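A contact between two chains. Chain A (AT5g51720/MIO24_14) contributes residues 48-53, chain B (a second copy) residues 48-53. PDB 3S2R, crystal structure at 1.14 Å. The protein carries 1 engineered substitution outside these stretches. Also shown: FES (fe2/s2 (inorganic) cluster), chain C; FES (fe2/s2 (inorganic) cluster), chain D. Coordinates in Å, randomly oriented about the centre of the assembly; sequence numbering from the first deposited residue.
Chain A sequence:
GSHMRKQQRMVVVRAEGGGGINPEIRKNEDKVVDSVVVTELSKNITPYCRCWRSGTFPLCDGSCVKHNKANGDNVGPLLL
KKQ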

# COMPACT_ATOMS: atom_id res chain seq x y z
N TYR A 48 -3.34 -0.23 8.48
CA TYR A 48 -4.00 0.22 7.29
C TYR A 48 -3.54 -0.60 6.06
O TYR A 48 -2.34 -0.82 5.89
CB TYR A 48 -3.79 1.73 7.07
CG TYR A 48 -4.82 2.51 7.85
CD1 TYR A 48 -5.97 2.99 7.23
CD2 TYR A 48 -4.71 2.68 9.24
CE1 TYR A 48 -6.97 3.65 7.97
CE2 TYR A 48 -5.69 3.34 9.97
CZ TYR A 48 -6.82 3.81 9.33
OH TYR A 48 -7.80 4.44 10.06
N CYS A 49 -4.48 -1.02 5.24
CA CYS A 49 -4.21 -1.92 4.14
C CYS A 49 -3.44 -1.24 3.03
O CYS A 49 -3.80 -0.15 2.54
CB CYS A 49 -5.54 -2.43 3.60
SG CYS A 49 -5.41 -3.67 2.29
N ARG A 50 -2.43 -1.96 2.53
CA ARG A 50 -1.66 -1.54 1.34
C ARG A 50 -1.75 -2.62 0.25
O ARG A 50 -1.05 -2.51 -0.75
CB ARG A 50 -0.21 -1.22 1.66
CG ARG A 50 -0.12 -0.07 2.67
CD ARG A 50 1.29 0.45 2.83
NE ARG A 50 2.17 -0.55 3.45
CZ ARG A 50 3.43 -0.32 3.80
NH1 ARG A 50 3.91 0.91 3.72
NH2 ARG A 50 4.19 -1.29 4.26
N CYS A 51 -2.62 -3.62 0.44
CA CYS A 51 -2.69 -4.73 -0.50
C CYS A 51 -3.97 -4.76 -1.34
O CYS A 51 -4.08 -5.54 -2.28
CB CYS A 51 -2.46 -6.08 0.22
SG CYS A 51 -3.89 -6.69 1.12
N TRP A 52 -4.96 -3.95 -0.97
CA TRP A 52 -6.23 -3.82 -1.68
C TRP A 52 -7.07 -5.11 -1.66
O TRP A 52 -7.94 -5.28 -2.53
CB TRP A 52 -6.00 -3.32 -3.13
CG TRP A 52 -5.33 -2.00 -3.09
CD1 TRP A 52 -3.99 -1.78 -2.98
CD2 TRP A 52 -5.97 -0.70 -3.11
NE1 TRP A 52 -3.76 -0.43 -2.91
CE2 TRP A 52 -4.94 0.25 -2.99
CE3 TRP A 52 -7.29 -0.26 -3.21
CZ2 TRP A 52 -5.22 1.64 -2.95
CZ3 TRP A 52 -7.55 1.10 -3.24
CH2 TRP A 52 -6.52 2.03 -3.09
N ARG A 53 -6.81 -5.99 -0.69
CA ARG A 53 -7.54 -7.26 -0.54
C ARG A 53 -8.38 -7.31 0.74
O ARG A 53 -9.14 -8.25 0.91
CB ARG A 53 -6.60 -8.49 -0.56
CG ARG A 53 -5.58 -8.64 -1.69
CD ARG A 53 -6.30 -8.51 -2.96
NE ARG A 53 -5.61 -9.00 -4.17
CZ ARG A 53 -4.79 -8.29 -4.95
NH1 ARG A 53 -4.44 -7.04 -4.63
NH2 ARG A 53 -4.34 -8.80 -6.09
N TYR B 48 0.74 8.65 2.16
CA TYR B 48 1.44 7.40 2.21
C TYR B 48 1.00 6.52 1.05
O TYR B 48 -0.17 6.40 0.72
CB TYR B 48 1.24 6.70 3.56
CG TYR B 48 2.19 7.22 4.59
CD1 TYR B 48 3.31 6.48 4.98
CD2 TYR B 48 2.03 8.47 5.16
CE1 TYR B 48 4.24 6.99 5.89
CE2 TYR B 48 2.95 8.96 6.09
CZ TYR B 48 4.05 8.22 6.43
OH TYR B 48 4.99 8.71 7.32
N CYS B 49 1.98 5.85 0.45
CA CYS B 49 1.80 5.03 -0.73
C CYS B 49 1.07 3.73 -0.47
O CYS B 49 1.39 2.97 0.46
CB CYS B 49 3.20 4.74 -1.35
SG CYS B 49 3.11 3.82 -2.92
N ARG B 50 0.10 3.46 -1.32
CA ARG B 50 -0.59 2.16 -1.34
C ARG B 50 -0.44 1.45 -2.68
O ARG B 50 -1.15 0.48 -2.94
CB ARG B 50 -2.05 2.34 -0.97
CG ARG B 50 -2.22 2.98 0.44
CD ARG B 50 -3.64 2.94 0.94
NE ARG B 50 -4.52 3.80 0.13
CZ ARG B 50 -5.79 4.03 0.43
NH1 ARG B 50 -6.33 3.58 1.55
NH2 ARG B 50 -6.53 4.77 -0.39
N CYS B 51 0.50 1.91 -3.51
CA CYS B 51 0.65 1.34 -4.84
C CYS B 51 1.93 0.61 -5.06
O CYS B 51 2.07 -0.05 -6.10
CB CYS B 51 0.46 2.42 -5.93
SG CYS B 51 1.85 3.52 -6.19
N TRP B 52 2.88 0.68 -4.13
CA TRP B 52 4.13 -0.06 -4.27
C TRP B 52 4.92 0.37 -5.49
O TRP B 52 5.68 -0.43 -6.05
CB TRP B 52 3.91 -1.58 -4.25
CG TRP B 52 3.23 -1.95 -2.96
CD1 TRP B 52 1.90 -1.93 -2.74
CD2 TRP B 52 3.86 -2.32 -1.72
NE1 TRP B 52 1.63 -2.28 -1.42
CE2 TRP B 52 2.81 -2.50 -0.77
CE3 TRP B 52 5.18 -2.54 -1.30
CZ2 TRP B 52 3.07 -2.90 0.54
CZ3 TRP B 52 5.42 -2.93 0.02
CH2 TRP B 52 4.36 -3.09 0.92
N ARG B 53 4.77 1.63 -5.90
CA ARG B 53 5.55 2.17 -7.05
C ARG B 53 6.31 3.43 -6.69
O ARG B 53 7.13 3.90 -7.47
CB ARG B 53 4.66 2.44 -8.28
CG ARG B 53 3.86 1.25 -8.82
CD ARG B 53 4.75 0.10 -9.33
NE ARG B 53 3.96 -1.00 -9.87
CZ ARG B 53 3.57 -2.04 -9.15
NH1 ARG B 53 3.89 -2.10 -7.85
NH2 ARG B 53 2.84 -3.01 -9.72
FE1 FES C . -4.12 -5.49 3.05
FE2 FES C . -3.19 -6.38 5.44
S1 FES C . -5.20 -6.78 4.48
S2 FES C . -2.21 -4.93 4.02
FE1 FES D . 1.89 5.03 -4.47
FE2 FES D . 0.88 7.55 -4.69
S1 FES D . 2.92 6.80 -5.25
S2 FES D . -0.10 5.74 -3.76
O HOH W 1 -5.32 1.87 3.58
O HOH W 2 2.84 3.37 2.72

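The two copies meet through the same short segment, which is largely loop. The backbones come closest at Arg50(A) and Arg50(B), where CA of Arg50(A) lies 4.7 Å from CA of Arg50(B). The carbonyl oxygens O of Arg50(A) and O of Arg50(B) are 3.7 Å apart. Each oxygen accepts a hydrogen bond from the other chain. At Trp52(A) and Trp52(B) the backbone has positive phi, 65° in chain A and 62° in chain B.

CA-to-CB of Trp52(A) and of Trp52(B) points sideways, but the indole end comes nearer the partner. With chi1 in the m well, NE1 of Trp52(B) donates a hydrogen bond to O of Arg50(A) at 2.8 Å. NE1 of Trp52(A) donates to O of Arg50(B), also at 2.8 Å. Both bonds are nearly straight, at 164° and 167°. Each oxygen lies at the ring edge, near its plane, as suits an indole N-H donor. Tryptophan thus supplies both a polar group and a broad nonpolar surface.

Arg50(A) and Arg50(B) are the residues most covered by the other stretch. The long side chain reaches over the partner: CD of Arg50(A) is 3.5 Å from O of Cys49(B), and CD of Arg50(B) is 3.5 Å from O of Cys49(A). CH2 of Trp52(B) lies over one face of the Arg50(A) guanidinium, and CH2 of Trp52(A) over one face of that of Arg50(B). Water 2 accepts from NH1 of Arg50(A) and donates to O of Cys49(B); water 1 links Arg50(B) and Cys49(A) likewise. The remaining guanidinium nitrogens are hydrogen-bonded elsewhere in the structure.

The cysteines serve the clusters. SG of Cys49(A) and SG of Cys51(A) bind FE1 of the chain C cluster; SG of Cys49(B) and SG of Cys51(B) bind FE1 of the chain D cluster. CA-to-CB of Cys51(A) and of Cys51(B) points away from the partner. N of Cys51(A) donates to SG of Cys49(A), and N of Cys51(B) to SG of Cys49(B), both at 3.3 Å. Together the stretches bury 363 Å².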